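Local coordinates for coenzyme A transferase (Yersinia pestis, PDB 3QLI), which probably transfers coenzyme A from an acyl-CoA thioester to a carboxylic acid such as acetate, at residues Q340-G345 with I395-G400; C347-M352 with P401-R406; R175-V180 with V199-E204; E50-L55 with M145-P150; I224-A229 with C250-D255. All blocks are in the same frame, centred on the assembly; numbering follows the deposited sequence.

Contact 1 of 5, residues Q340-G345 with I395-G400; sequences QIDLTG and IPRIDG
The carboxylate of Asp342 works in two directions at once, closing its own turn with one oxygen and holding residues 395-400 with the other. Asp342 ends strand 340-342, the middle strand of a small three-stranded mixed sheet, and opens an Asx turn overlaid on a type I beta turn from Asp342 to Gly345. OD1 of Asp342 accepts from Thr344 N, which comes from above the carboxylate plane, and from Thr344 OG1 on the syn side. OD2 of Asp342 offers its anti lone pair to Ile398 N at 3.0 Å, in a nearly straight bond (171°). The parallel bridge of Asp342 with Ile395 is marked by the bond from Ile395 N to Ile341 O, 2.9 Å long, and Asp342 CA also makes a CA-H...O contact with Ile395 O. A weak bond runs from Leu343 N to Pro396 O. Beyond the bridge, Ile395 CD1 packs against the amide end of Gln340, 3.7 Å from NE2. Gln340 OE1 accepts from Asn348 ND2 and also from a water, which in turn accepts from Asp399 N, 2.9 Å away.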
# COMPACT_ATOMS: atom_id res chain seq x y z
N GLN A 340 11.47 -14.55 -4.14
CA GLN A 340 12.76 -13.87 -4.18
C GLN A 340 12.77 -12.67 -3.25
O GLN A 340 11.73 -12.04 -3.02
CB GLN A 340 13.06 -13.34 -5.59
CG GLN A 340 12.94 -14.35 -6.70
CD GLN A 340 13.13 -13.68 -8.04
OE1 GLN A 340 12.44 -12.71 -8.36
NE2 GLN A 340 14.08 -14.16 -8.82
N ILE A 341 13.95 -12.35 -2.73
CA ILE A 341 14.16 -11.12 -1.97
C ILE A 341 15.38 -10.43 -2.57
O ILE A 341 16.41 -11.08 -2.78
CB ILE A 341 14.44 -11.42 -0.48
CG1 ILE A 341 13.29 -12.22 0.14
CG2 ILE A 341 14.64 -10.11 0.28
CD1 ILE A 341 13.53 -12.56 1.63
N ASP A 342 15.29 -9.14 -2.84
CA ASP A 342 16.47 -8.48 -3.40
C ASP A 342 17.22 -7.67 -2.35
O ASP A 342 16.80 -7.60 -1.20
CB ASP A 342 16.17 -7.71 -4.70
CG ASP A 342 15.43 -6.39 -4.47
OD1 ASP A 342 15.39 -5.87 -3.32
OD2 ASP A 342 14.90 -5.86 -5.49
N LEU A 343 18.36 -7.11 -2.74
CA LEU A 343 19.23 -6.44 -1.78
C LEU A 343 18.68 -5.11 -1.26
O LEU A 343 19.27 -4.52 -0.35
CB LEU A 343 20.64 -6.25 -2.37
CG LEU A 343 21.36 -7.57 -2.64
CD1 LEU A 343 22.73 -7.34 -3.29
CD2 LEU A 343 21.50 -8.38 -1.34
N THR A 344 17.56 -4.65 -1.82
CA THR A 344 16.89 -3.46 -1.31
C THR A 344 15.86 -3.84 -0.25
O THR A 344 15.38 -2.97 0.47
CB THR A 344 16.16 -2.66 -2.43
OG1 THR A 344 14.93 -3.32 -2.77
CG2 THR A 344 17.02 -2.53 -3.67
N GLY A 345 15.54 -5.13 -0.16
CA GLY A 345 14.55 -5.59 0.80
C GLY A 345 13.16 -5.77 0.19
O GLY A 345 12.22 -6.12 0.90
N ILE A 395 18.62 -11.98 -4.34
CA ILE A 395 19.14 -11.50 -5.62
C ILE A 395 19.47 -10.01 -5.58
O ILE A 395 19.00 -9.29 -4.69
CB ILE A 395 18.15 -11.78 -6.78
CG1 ILE A 395 16.83 -11.00 -6.58
CG2 ILE A 395 17.87 -13.27 -6.89
CD1 ILE A 395 15.89 -11.07 -7.79
N PRO A 396 20.28 -9.55 -6.54
CA PRO A 396 20.62 -8.12 -6.52
C PRO A 396 19.38 -7.24 -6.63
O PRO A 396 19.22 -6.32 -5.83
CB PRO A 396 21.49 -7.95 -7.77
CG PRO A 396 22.08 -9.33 -8.01
CD PRO A 396 20.97 -10.28 -7.62
N ARG A 397 18.51 -7.55 -7.59
CA ARG A 397 17.40 -6.66 -7.94
C ARG A 397 16.28 -7.40 -8.66
O ARG A 397 16.51 -8.05 -9.68
CB ARG A 397 17.92 -5.51 -8.82
CG ARG A 397 16.91 -4.41 -9.09
CD ARG A 397 17.52 -3.34 -9.98
NE ARG A 397 16.59 -2.25 -10.25
CZ ARG A 397 15.78 -2.19 -11.32
NH1 ARG A 397 15.79 -3.16 -12.22
NH2 ARG A 397 14.98 -1.15 -11.48
N ILE A 398 15.07 -7.30 -8.14
CA ILE A 398 13.92 -7.95 -8.77
C ILE A 398 13.68 -7.34 -10.16
O ILE A 398 13.82 -6.13 -10.35
CB ILE A 398 12.67 -7.80 -7.88
CG1 ILE A 398 12.81 -8.69 -6.63
CG2 ILE A 398 11.39 -8.15 -8.67
CD1 ILE A 398 11.92 -8.25 -5.44
N ASP A 399 13.35 -8.19 -11.13
CA ASP A 399 13.11 -7.75 -12.51
C ASP A 399 11.71 -7.13 -12.66
O ASP A 399 10.74 -7.85 -12.90
CB ASP A 399 13.26 -8.94 -13.46
CG ASP A 399 13.18 -8.53 -14.91
OD1 ASP A 399 12.62 -7.46 -15.21
OD2 ASP A 399 13.68 -9.30 -15.77
N GLY A 400 11.62 -5.81 -12.51
CA GLY A 400 10.35 -5.12 -12.67
C GLY A 400 9.59 -4.88 -11.38
O GLY A 400 10.18 -4.99 -10.30
O HOH W 1 12.79 -11.02 -10.62

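Contact 2 of 5, residues C347-M352 with P401-R406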
# COMPACT_ATOMS: atom_id res chain seq x y z
N CYS A 347 10.38 -7.79 -2.05
CA CYS A 347 10.10 -9.22 -2.23
C CYS A 347 9.23 -9.47 -3.46
O CYS A 347 8.39 -8.63 -3.81
CB CYS A 347 9.41 -9.80 -0.99
SG CYS A 347 10.37 -9.44 0.54
N ASN A 348 9.44 -10.62 -4.09
CA ASN A 348 8.68 -10.99 -5.28
C ASN A 348 8.09 -12.39 -5.15
O ASN A 348 8.82 -13.35 -4.90
CB ASN A 348 9.57 -10.94 -6.52
CG ASN A 348 8.84 -11.37 -7.77
OD1 ASN A 348 7.65 -11.10 -7.94
ND2 ASN A 348 9.55 -12.06 -8.67
N SER A 349 6.78 -12.50 -5.35
CA SER A 349 6.10 -13.79 -5.28
C SER A 349 5.62 -14.25 -6.65
O SER A 349 5.00 -15.30 -6.77
CB SER A 349 4.90 -13.71 -4.33
OG SER A 349 5.32 -13.58 -2.98
N GLU A 350 5.89 -13.47 -7.69
CA GLU A 350 5.38 -13.79 -9.01
C GLU A 350 6.25 -14.84 -9.71
O GLU A 350 7.44 -14.64 -9.87
CB GLU A 350 5.29 -12.53 -9.87
CG GLU A 350 4.88 -12.81 -11.30
CD GLU A 350 3.54 -13.52 -11.39
OE1 GLU A 350 2.55 -13.00 -10.81
OE2 GLU A 350 3.48 -14.60 -12.02
N HIS A 351 5.64 -15.95 -10.13
CA HIS A 351 6.37 -17.01 -10.82
C HIS A 351 6.80 -16.61 -12.23
O HIS A 351 7.84 -17.05 -12.71
CB HIS A 351 5.54 -18.30 -10.92
CG HIS A 351 5.55 -19.14 -9.68
ND1 HIS A 351 4.61 -19.01 -8.68
CD2 HIS A 351 6.39 -20.13 -9.28
CE1 HIS A 351 4.87 -19.89 -7.72
NE2 HIS A 351 5.94 -20.57 -8.06
N MET A 352 5.99 -15.81 -12.92
CA MET A 352 6.29 -15.46 -14.31
C MET A 352 7.31 -14.35 -14.43
O MET A 352 7.07 -13.21 -14.00
CB MET A 352 5.02 -15.09 -15.07
CG MET A 352 4.00 -16.21 -15.16
SD MET A 352 2.65 -15.89 -16.32
CE MET A 352 3.48 -16.10 -17.90
N PRO A 401 8.28 -4.56 -11.47
CA PRO A 401 7.43 -4.28 -10.31
C PRO A 401 7.47 -5.41 -9.29
O PRO A 401 7.60 -6.57 -9.68
CB PRO A 401 6.02 -4.16 -10.92
CG PRO A 401 6.28 -3.69 -12.31
CD PRO A 401 7.53 -4.42 -12.74
N VAL A 402 7.34 -5.07 -8.01
CA VAL A 402 7.54 -6.07 -6.95
C VAL A 402 6.22 -6.49 -6.30
O VAL A 402 5.17 -5.94 -6.61
CB VAL A 402 8.50 -5.54 -5.89
CG1 VAL A 402 9.82 -5.14 -6.55
CG2 VAL A 402 7.89 -4.34 -5.16
N THR A 403 6.27 -7.48 -5.42
CA THR A 403 5.09 -7.87 -4.66
C THR A 403 5.01 -7.07 -3.37
O THR A 403 3.98 -6.45 -3.09
CB THR A 403 5.09 -9.36 -4.33
OG1 THR A 403 5.20 -10.11 -5.54
CG2 THR A 403 3.80 -9.74 -3.63
N THR A 404 6.08 -7.10 -2.59
CA THR A 404 6.17 -6.28 -1.39
C THR A 404 7.29 -5.26 -1.59
O THR A 404 8.45 -5.63 -1.74
CB THR A 404 6.47 -7.13 -0.12
OG1 THR A 404 5.41 -8.07 0.08
CG2 THR A 404 6.55 -6.27 1.11
N PRO A 405 6.94 -3.97 -1.58
CA PRO A 405 7.89 -2.87 -1.79
C PRO A 405 8.90 -2.81 -0.66
O PRO A 405 8.59 -3.18 0.48
CB PRO A 405 7.00 -1.62 -1.72
CG PRO A 405 5.62 -2.11 -2.05
CD PRO A 405 5.56 -3.47 -1.41
N ARG A 406 10.10 -2.32 -0.95
CA ARG A 406 11.12 -2.24 0.08
C ARG A 406 10.68 -1.30 1.20
O ARG A 406 11.17 -1.40 2.32
CB ARG A 406 12.46 -1.78 -0.48
CG ARG A 406 12.48 -0.30 -0.89
CD ARG A 406 13.92 0.15 -1.17
NE ARG A 406 13.97 1.31 -2.05
CZ ARG A 406 15.10 1.85 -2.51
NH1 ARG A 406 16.27 1.35 -2.16
NH2 ARG A 406 15.05 2.90 -3.33
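Thr403 points its side chain at residues 347-352 and meets Asn348 at about a right angle, while its hydroxyl reaches past that side chain to the next backbone amide. Ser349 N donates to Thr403 OG1 at 2.9 Å, in a nearly straight bond (168°). OG1 of Thr403 lies anti to its own carbonyl carbon (chi1 -56°), which places the oxygen at this amide and leaves CG2 beside the Ser349 side chain, 4.2 Å from its CB. The same hydroxyl is bonded to Ser358 and Gln356. At the bridge itself, Thr404 and Cys347 meet through their beta carbons, CB to CB 4.1 Å, and Thr404 OG1 turns to Gln363. The backbones form a single antiparallel, hydrogen-bonded pair. Cys347 N donates to Thr404 O at 2.9 Å, and Cys347 O receives both Thr404 N and Thr403 N. The Thr403 amide lies in the plane of this carbonyl; that of Thr404 is tilted 32° from it. Asn348 OD1 accepts from Gln356 NE2 and takes the Glu350 amide from above its carbonyl plane, in an Asx turn. Glu350 binds one coenzyme A and Ser358 and Gln363 another in a structure of this protein, so the contact lies in the coenzyme A-binding region; two consecutive residues, Thr403 and Thr404, facing the one Cys347 make it a classic beta bulge.

Contact 3 of 5, residues R175-V180 with V199-E204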
# COMPACT_ATOMS: atom_id res chain seq x y z
N ARG A 175 -28.33 -12.29 -10.79
CA ARG A 175 -28.81 -13.65 -10.51
C ARG A 175 -27.76 -14.43 -9.68
O ARG A 175 -26.56 -14.32 -9.91
CB ARG A 175 -29.12 -14.43 -11.81
CG ARG A 175 -30.25 -13.85 -12.65
CD ARG A 175 -31.61 -14.01 -11.96
NE ARG A 175 -32.72 -13.74 -12.88
CZ ARG A 175 -34.00 -13.66 -12.52
NH1 ARG A 175 -34.34 -13.82 -11.24
NH2 ARG A 175 -34.94 -13.42 -13.43
N PHE A 176 -28.24 -15.22 -8.73
CA PHE A 176 -27.38 -16.04 -7.88
C PHE A 176 -27.82 -17.49 -8.01
O PHE A 176 -28.96 -17.83 -7.70
CB PHE A 176 -27.48 -15.56 -6.43
CG PHE A 176 -26.64 -16.34 -5.46
CD1 PHE A 176 -25.37 -16.81 -5.82
CD2 PHE A 176 -27.10 -16.60 -4.18
CE1 PHE A 176 -24.59 -17.51 -4.91
CE2 PHE A 176 -26.32 -17.31 -3.27
CZ PHE A 176 -25.07 -17.76 -3.64
N ILE A 177 -26.91 -18.34 -8.47
CA ILE A 177 -27.20 -19.76 -8.70
C ILE A 177 -26.34 -20.58 -7.76
O ILE A 177 -25.12 -20.43 -7.76
CB ILE A 177 -26.84 -20.18 -10.14
CG1 ILE A 177 -27.47 -19.21 -11.15
CG2 ILE A 177 -27.24 -21.64 -10.40
CD1 ILE A 177 -27.11 -19.53 -12.60
N VAL A 178 -26.96 -21.45 -6.96
CA VAL A 178 -26.18 -22.25 -6.02
C VAL A 178 -26.10 -23.72 -6.41
O VAL A 178 -27.01 -24.27 -7.04
CB VAL A 178 -26.71 -22.15 -4.58
CG1 VAL A 178 -26.80 -20.70 -4.14
CG2 VAL A 178 -28.06 -22.84 -4.47
N GLU A 179 -25.00 -24.35 -6.03
CA GLU A 179 -24.83 -25.78 -6.17
C GLU A 179 -24.71 -26.36 -4.77
O GLU A 179 -23.69 -26.19 -4.09
CB GLU A 179 -23.58 -26.08 -7.00
CG GLU A 179 -23.26 -27.56 -7.16
CD GLU A 179 -22.35 -27.82 -8.35
OE1 GLU A 179 -22.46 -27.06 -9.35
OE2 GLU A 179 -21.54 -28.77 -8.31
N VAL A 180 -25.78 -27.02 -4.33
CA VAL A 180 -25.84 -27.63 -3.01
C VAL A 180 -24.95 -28.87 -2.98
O VAL A 180 -24.98 -29.70 -3.89
CB VAL A 180 -27.31 -28.01 -2.66
CG1 VAL A 180 -27.36 -28.97 -1.45
CG2 VAL A 180 -28.14 -26.76 -2.41
N VAL A 199 -31.94 -16.60 -3.53
CA VAL A 199 -31.32 -17.53 -4.45
C VAL A 199 -32.24 -17.66 -5.67
O VAL A 199 -33.46 -17.76 -5.53
CB VAL A 199 -31.12 -18.90 -3.76
CG1 VAL A 199 -30.69 -19.97 -4.75
CG2 VAL A 199 -30.11 -18.76 -2.59
N ASP A 200 -31.67 -17.63 -6.87
CA ASP A 200 -32.51 -17.64 -8.06
C ASP A 200 -32.72 -19.04 -8.60
O ASP A 200 -33.77 -19.35 -9.17
CB ASP A 200 -31.94 -16.72 -9.13
CG ASP A 200 -32.03 -15.27 -8.73
OD1 ASP A 200 -33.14 -14.69 -8.80
OD2 ASP A 200 -30.99 -14.72 -8.32
N ALA A 201 -31.72 -19.90 -8.42
CA ALA A 201 -31.83 -21.28 -8.88
C ALA A 201 -30.90 -22.18 -8.11
O ALA A 201 -29.85 -21.74 -7.62
CB ALA A 201 -31.54 -21.37 -10.38
N ILE A 202 -31.28 -23.45 -8.01
CA ILE A 202 -30.56 -24.44 -7.22
C ILE A 202 -30.31 -25.72 -8.01
O ILE A 202 -31.21 -26.24 -8.67
CB ILE A 202 -31.41 -24.84 -6.00
CG1 ILE A 202 -31.79 -23.60 -5.18
CG2 ILE A 202 -30.67 -25.90 -5.16
CD1 ILE A 202 -32.98 -23.83 -4.24
N VAL A 203 -29.08 -26.22 -7.96
CA VAL A 203 -28.80 -27.58 -8.41
C VAL A 203 -28.14 -28.31 -7.25
O VAL A 203 -27.68 -27.67 -6.30
CB VAL A 203 -27.88 -27.63 -9.66
CG1 VAL A 203 -28.48 -26.80 -10.79
CG2 VAL A 203 -26.45 -27.14 -9.32
N GLU A 204 -28.12 -29.64 -7.32
CA GLU A 204 -27.55 -30.47 -6.25
C GLU A 204 -26.49 -31.38 -6.84
O GLU A 204 -26.73 -32.06 -7.85
CB GLU A 204 -28.62 -31.32 -5.57
CG GLU A 204 -29.69 -30.50 -4.84
CD GLU A 204 -30.92 -31.31 -4.42
OE1 GLU A 204 -31.23 -32.34 -5.06
OE2 GLU A 204 -31.58 -30.90 -3.45
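Val178 and Ile202 lie side by side, pointing the same way, with Val178 CG2 3.9 Å from Ile202 CG1, at the centre of the apolar face shared by strands 175-180 and 201-204. Val180 and Ile202 meet CG2 to CG2 at 3.8 Å, their side chains inclined to each other, and extend this face along the strand. At its other end Val199 divides its two methyls: CG1, anti to the backbone N (chi1 171°), meets Val178, whereas CG2 reaches CD2 of the Phe176 ring at 4.0 Å. Phe157 covers Val180, Val199 and Ile202. Across the sheet, Ile177 faces Ala201, and Val203 CG2 lies against CB of Glu179.

Between the two faces runs a parallel ladder, the strand directions 23° apart. Its bonds pass from Val178 N to Ala201 O, from Val203 N to Val178 O and from Val180 N to Val203 O; Asp200 N adds one to Phe176 O just before strand 201-204 begins.

The polar edge is built by Asp200. Its OD2 accepts from Phe176 N at 2.8 Å, and its OD1 forms a salt bridge with Arg175 NH1 at 2.9 Å. The guanidinium and carboxylate planes stand 81° apart: OD1 lies at the guanidinium edge, in its plane, while NH1 approaches from above the carboxylate plane. One carboxylate thus takes the place of a backbone acceptor for Phe176 and also pairs with an exposed arginine. The outermost strand of this Rossmann-like parallel sheet is therefore joined by its backbone ladder, with apolar packing on its faces and a salt bridge beside its start.

Contact 4 of 5, residues E50-L55 with M145-P150; sequences EPPALL and MHTVSP
Met145 and Pro51 make the first of the apolar contacts, their side chains crossing at about a right angle, with Pro51 CG 3.9 Å from Met145 CB. The rest of the methionine runs on under the first turn of helix 52-63. Its chain is bent at the last torsion (chi3 -63°), which brings CE against both leucines: CE is 3.9 Å from Leu54 CB and 3.7 Å from Leu55 CD2. The sulfur, SD, also lies against Leu54, whose CD1 comes back to 4.0 Å from Met145 CB. Pro51 and Leu54 thus meet the methionine at its CB, Leu54 alone at its sulfur, and both leucines at its CE.

Polar atoms meet carbon at the other end of the contact. Thr147 OG1 approaches Pro51, 3.2 Å from its CA and 3.5 Å from its CB, and is bonded to the carbonyl oxygen of Ala49. This hydroxyl therefore ties the strand to the chain just ahead of the prolines.

Hydrogen bonds within each segment set the local shapes. Leu55 N donates to Pro51 O, in the first turn of the helix, for which Pro51 holds the N-cap position. His146, on the other face of the strand, sends ND1 to Thr147 O at 2.7 Å, the oxygen lying close to the imidazole plane.

The contact seats the start of helix 52-63 on strand 143-148 of the parallel N-terminal sheet. The carboxylate of Glu179 on strand 175-180 receives the amides of Ala53 and Leu54, strand 41-44 supplies Leu42 and Met44 against Met145 and Leu55, and Ile80 of helix 79-83 packs on Pro52 and Leu55.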
# COMPACT_ATOMS: atom_id res chain seq x y z
N GLU A 50 -15.74 -23.13 -6.26
CA GLU A 50 -16.15 -23.23 -7.66
C GLU A 50 -17.10 -24.42 -7.77
O GLU A 50 -16.83 -25.49 -7.23
CB GLU A 50 -14.94 -23.42 -8.57
CG GLU A 50 -13.89 -22.31 -8.46
CD GLU A 50 -12.65 -22.56 -9.31
OE1 GLU A 50 -12.41 -23.72 -9.69
OE2 GLU A 50 -11.91 -21.60 -9.58
N PRO A 51 -18.22 -24.24 -8.47
CA PRO A 51 -19.24 -25.29 -8.55
C PRO A 51 -19.10 -26.22 -9.77
O PRO A 51 -19.38 -25.81 -10.88
CB PRO A 51 -20.56 -24.50 -8.60
CG PRO A 51 -20.18 -23.22 -9.28
CD PRO A 51 -18.73 -22.94 -8.94
N PRO A 52 -18.66 -27.47 -9.55
CA PRO A 52 -18.30 -28.35 -10.68
C PRO A 52 -19.44 -28.69 -11.63
O PRO A 52 -19.19 -28.75 -12.83
CB PRO A 52 -17.78 -29.63 -10.00
CG PRO A 52 -18.33 -29.57 -8.58
CD PRO A 52 -18.32 -28.09 -8.25
N ALA A 53 -20.64 -28.91 -11.13
CA ALA A 53 -21.73 -29.29 -12.03
C ALA A 53 -22.19 -28.10 -12.88
O ALA A 53 -22.46 -28.24 -14.08
CB ALA A 53 -22.90 -29.90 -11.25
N LEU A 54 -22.26 -26.93 -12.25
CA LEU A 54 -22.65 -25.71 -12.96
C LEU A 54 -21.58 -25.33 -13.98
O LEU A 54 -21.90 -24.94 -15.10
CB LEU A 54 -22.87 -24.55 -11.97
CG LEU A 54 -24.11 -24.68 -11.07
CD1 LEU A 54 -24.15 -23.56 -10.01
CD2 LEU A 54 -25.40 -24.67 -11.90
N LEU A 55 -20.31 -25.46 -13.60
CA LEU A 55 -19.23 -25.10 -14.52
C LEU A 55 -19.12 -26.09 -15.69
O LEU A 55 -18.81 -25.70 -16.81
CB LEU A 55 -17.90 -24.97 -13.78
CG LEU A 55 -17.87 -23.78 -12.82
CD1 LEU A 55 -16.55 -23.75 -12.07
CD2 LEU A 55 -18.11 -22.45 -13.54
N MET A 145 -22.17 -17.77 -9.30
CA MET A 145 -22.37 -19.19 -8.99
C MET A 145 -21.41 -19.62 -7.89
O MET A 145 -20.23 -19.28 -7.92
CB MET A 145 -22.17 -20.05 -10.26
CG MET A 145 -22.86 -19.45 -11.50
SD MET A 145 -23.20 -20.64 -12.84
CE MET A 145 -21.52 -21.08 -13.24
N HIS A 146 -21.91 -20.37 -6.91
CA HIS A 146 -21.12 -20.75 -5.73
C HIS A 146 -21.70 -22.06 -5.17
O HIS A 146 -22.92 -22.23 -5.13
CB HIS A 146 -21.22 -19.62 -4.69
CG HIS A 146 -20.13 -19.60 -3.65
ND1 HIS A 146 -20.07 -20.51 -2.60
CD2 HIS A 146 -19.13 -18.72 -3.43
CE1 HIS A 146 -19.05 -20.21 -1.82
NE2 HIS A 146 -18.45 -19.13 -2.30
N THR A 147 -20.82 -22.98 -4.77
CA THR A 147 -21.24 -24.19 -4.04
C THR A 147 -21.62 -23.83 -2.60
O THR A 147 -20.95 -23.02 -1.95
CB THR A 147 -20.08 -25.22 -4.02
OG1 THR A 147 -19.71 -25.54 -5.38
CG2 THR A 147 -20.45 -26.50 -3.25
N VAL A 148 -22.72 -24.40 -2.10
CA VAL A 148 -23.21 -24.06 -0.77
C VAL A 148 -23.55 -25.33 -0.01
O VAL A 148 -23.71 -26.39 -0.60
CB VAL A 148 -24.47 -23.18 -0.81
CG1 VAL A 148 -24.16 -21.85 -1.53
CG2 VAL A 148 -25.63 -23.92 -1.47
N SER A 149 -23.64 -25.22 1.31
CA SER A 149 -24.07 -26.33 2.12
C SER A 149 -25.58 -26.48 1.92
O SER A 149 -26.23 -25.59 1.38
CB SER A 149 -23.76 -26.06 3.60
OG SER A 149 -24.44 -24.90 4.03
N PRO A 150 -26.13 -27.63 2.35
CA PRO A 150 -27.57 -27.85 2.21
C PRO A 150 -28.39 -26.81 2.96
O PRO A 150 -27.95 -26.30 3.99
CB PRO A 150 -27.76 -29.25 2.83
CG PRO A 150 -26.45 -29.92 2.63
CD PRO A 150 -25.43 -28.82 2.84

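Contact 5 of 5, residues I224-A229 with C250-D255; sequences ISHIIA and CGVLKD
Val252 and Ala229 form the apolar heart of the contact, with Val252 CG1 only 3.3 Å from Ala229 CB, tighter than usual for two carbons. Anti to its own backbone N (chi1 176°), CG1 of Val252 is carried straight to this methyl. Leu253 adds a second, looser apolar touch: its CD2 lies 3.9 Å from the same Ala229 CB, so that the alanine is met by two side chains that are consecutive in the chain. The small alanine lets the two backbones come close, their CA atoms 6.5 Å apart at Ala229 and Val252.

A CH-pi interaction flanks this core. The other methyl of Val252, CG2, sits over one face of the His226 imidazole, 4.0 Å from the ring centroid and 18° off the ring normal, displaced toward the rim. NE2 of His226 is its nearest ring atom, at 3.8 Å. The other ring nitrogen, ND1, is bonded to Thr222 O one turn earlier, which helps fix the ring.

Polar groups take a secondary part. Ser225 OG touches Val252 CG2 at 4.0 Å, yet its hydrogen bonds go back along its own helix to Tyr221 and Thr222. Arg256 bonds to Ala229 O and adds a polar tie beside the apolar pair.

Helices 220-230 and 244-252 flank strand 237-240 in the chain and pack beside the mixed sheet, with Ile228 on strand 377-381 and Leu253 on Leu238. Elsewhere Ile224, Ser225 and Ile228 pack on Leu245, Leu248 and Val249, but between residues 224-229 and 250-255 the join rests mainly on Val252, and so on shape and dispersion, while serine and histidine spend polar bonds within their own helix.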
# COMPACT_ATOMS: atom_id res chain seq x y z
N ILE A 224 13.85 -22.64 9.25
CA ILE A 224 12.93 -21.54 9.06
C ILE A 224 11.75 -21.58 10.04
O ILE A 224 11.39 -20.57 10.63
CB ILE A 224 12.44 -21.47 7.61
CG1 ILE A 224 13.63 -21.15 6.69
CG2 ILE A 224 11.30 -20.43 7.48
CD1 ILE A 224 13.30 -21.16 5.19
N SER A 225 11.14 -22.75 10.23
CA SER A 225 9.99 -22.82 11.12
C SER A 225 10.37 -22.46 12.56
O SER A 225 9.57 -21.90 13.29
CB SER A 225 9.30 -24.19 11.06
OG SER A 225 10.18 -25.21 11.50
N HIS A 226 11.60 -22.78 12.97
CA HIS A 226 12.04 -22.41 14.32
C HIS A 226 12.37 -20.94 14.48
O HIS A 226 12.08 -20.34 15.52
CB HIS A 226 13.17 -23.31 14.81
CG HIS A 226 12.70 -24.68 15.18
ND1 HIS A 226 12.68 -25.73 14.28
CD2 HIS A 226 12.16 -25.16 16.33
CE1 HIS A 226 12.18 -26.81 14.88
NE2 HIS A 226 11.86 -26.48 16.12
N ILE A 227 12.97 -20.33 13.46
CA ILE A 227 13.26 -18.90 13.55
C ILE A 227 11.94 -18.12 13.61
O ILE A 227 11.76 -17.20 14.40
CB ILE A 227 14.08 -18.44 12.35
CG1 ILE A 227 15.44 -19.15 12.33
CG2 ILE A 227 14.25 -16.91 12.36
CD1 ILE A 227 16.07 -19.16 10.94
N ILE A 228 11.00 -18.51 12.76
CA ILE A 228 9.69 -17.87 12.75
C ILE A 228 9.00 -18.07 14.09
O ILE A 228 8.51 -17.11 14.69
CB ILE A 228 8.80 -18.44 11.63
CG1 ILE A 228 9.37 -18.03 10.27
CG2 ILE A 228 7.34 -17.96 11.79
CD1 ILE A 228 8.61 -18.57 9.09
N ALA A 229 8.98 -19.31 14.58
CA ALA A 229 8.31 -19.58 15.85
C ALA A 229 8.90 -18.75 17.00
O ALA A 229 8.18 -18.35 17.91
CB ALA A 229 8.34 -21.08 16.18
N CYS A 250 3.11 -24.11 12.52
CA CYS A 250 2.04 -24.49 13.43
C CYS A 250 2.42 -25.67 14.31
O CYS A 250 2.04 -25.74 15.48
CB CYS A 250 0.76 -24.81 12.65
SG CYS A 250 0.07 -23.34 11.88
N GLY A 251 3.17 -26.61 13.74
CA GLY A 251 3.72 -27.72 14.51
C GLY A 251 4.58 -27.22 15.66
O GLY A 251 4.47 -27.71 16.79
N VAL A 252 5.46 -26.26 15.39
CA VAL A 252 6.31 -25.73 16.45
C VAL A 252 5.48 -24.98 17.47
O VAL A 252 5.79 -24.99 18.66
CB VAL A 252 7.44 -24.81 15.90
CG1 VAL A 252 8.22 -24.23 17.04
CG2 VAL A 252 8.36 -25.58 14.99
N LEU A 253 4.40 -24.36 17.02
CA LEU A 253 3.58 -23.54 17.91
C LEU A 253 2.63 -24.33 18.81
O LEU A 253 1.88 -23.74 19.59
CB LEU A 253 2.79 -22.51 17.12
CG LEU A 253 3.63 -21.53 16.31
CD1 LEU A 253 2.74 -20.52 15.59
CD2 LEU A 253 4.62 -20.82 17.23
N LYS A 254 2.67 -25.66 18.72
CA LYS A 254 1.76 -26.46 19.52
C LYS A 254 1.95 -26.26 21.03
O LYS A 254 1.08 -26.61 21.83
CB LYS A 254 1.85 -27.95 19.15
CG LYS A 254 3.20 -28.59 19.41
CD LYS A 254 3.08 -30.11 19.32
CE LYS A 254 4.36 -30.74 18.82
NZ LYS A 254 4.54 -30.50 17.35
N ASP A 255 3.08 -25.66 21.41
CA ASP A 255 3.39 -25.43 22.82
C ASP A 255 2.90 -24.07 23.34
O ASP A 255 3.01 -23.79 24.53
CB ASP A 255 4.90 -25.55 23.05
CG ASP A 255 5.44 -26.93 22.67
OD1 ASP A 255 4.81 -27.94 23.03
OD2 ASP A 255 6.49 -26.98 21.98

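From the N terminus, contact 4 comes first and closes the longest loop, bringing the start of helix 52-63 onto strand 143-148 after 89 intervening residues. Contact 3 follows in series with a short loop and adds the edge strand to the same parallel sheet; Glu179 links the two, and their centres lie 8 Å apart. Contact 5 then pairs two helices separated by strand 237-240 in the chain. Contacts 1 and 2 close last, and their segments alternate, so the loops cross rather than nest; they meet through strands 340-342 and 347-348. Contacts 3 and 4 lie across the chain's centre from these two, with about 17 Å between the nearest atoms of contacts 2 and 4.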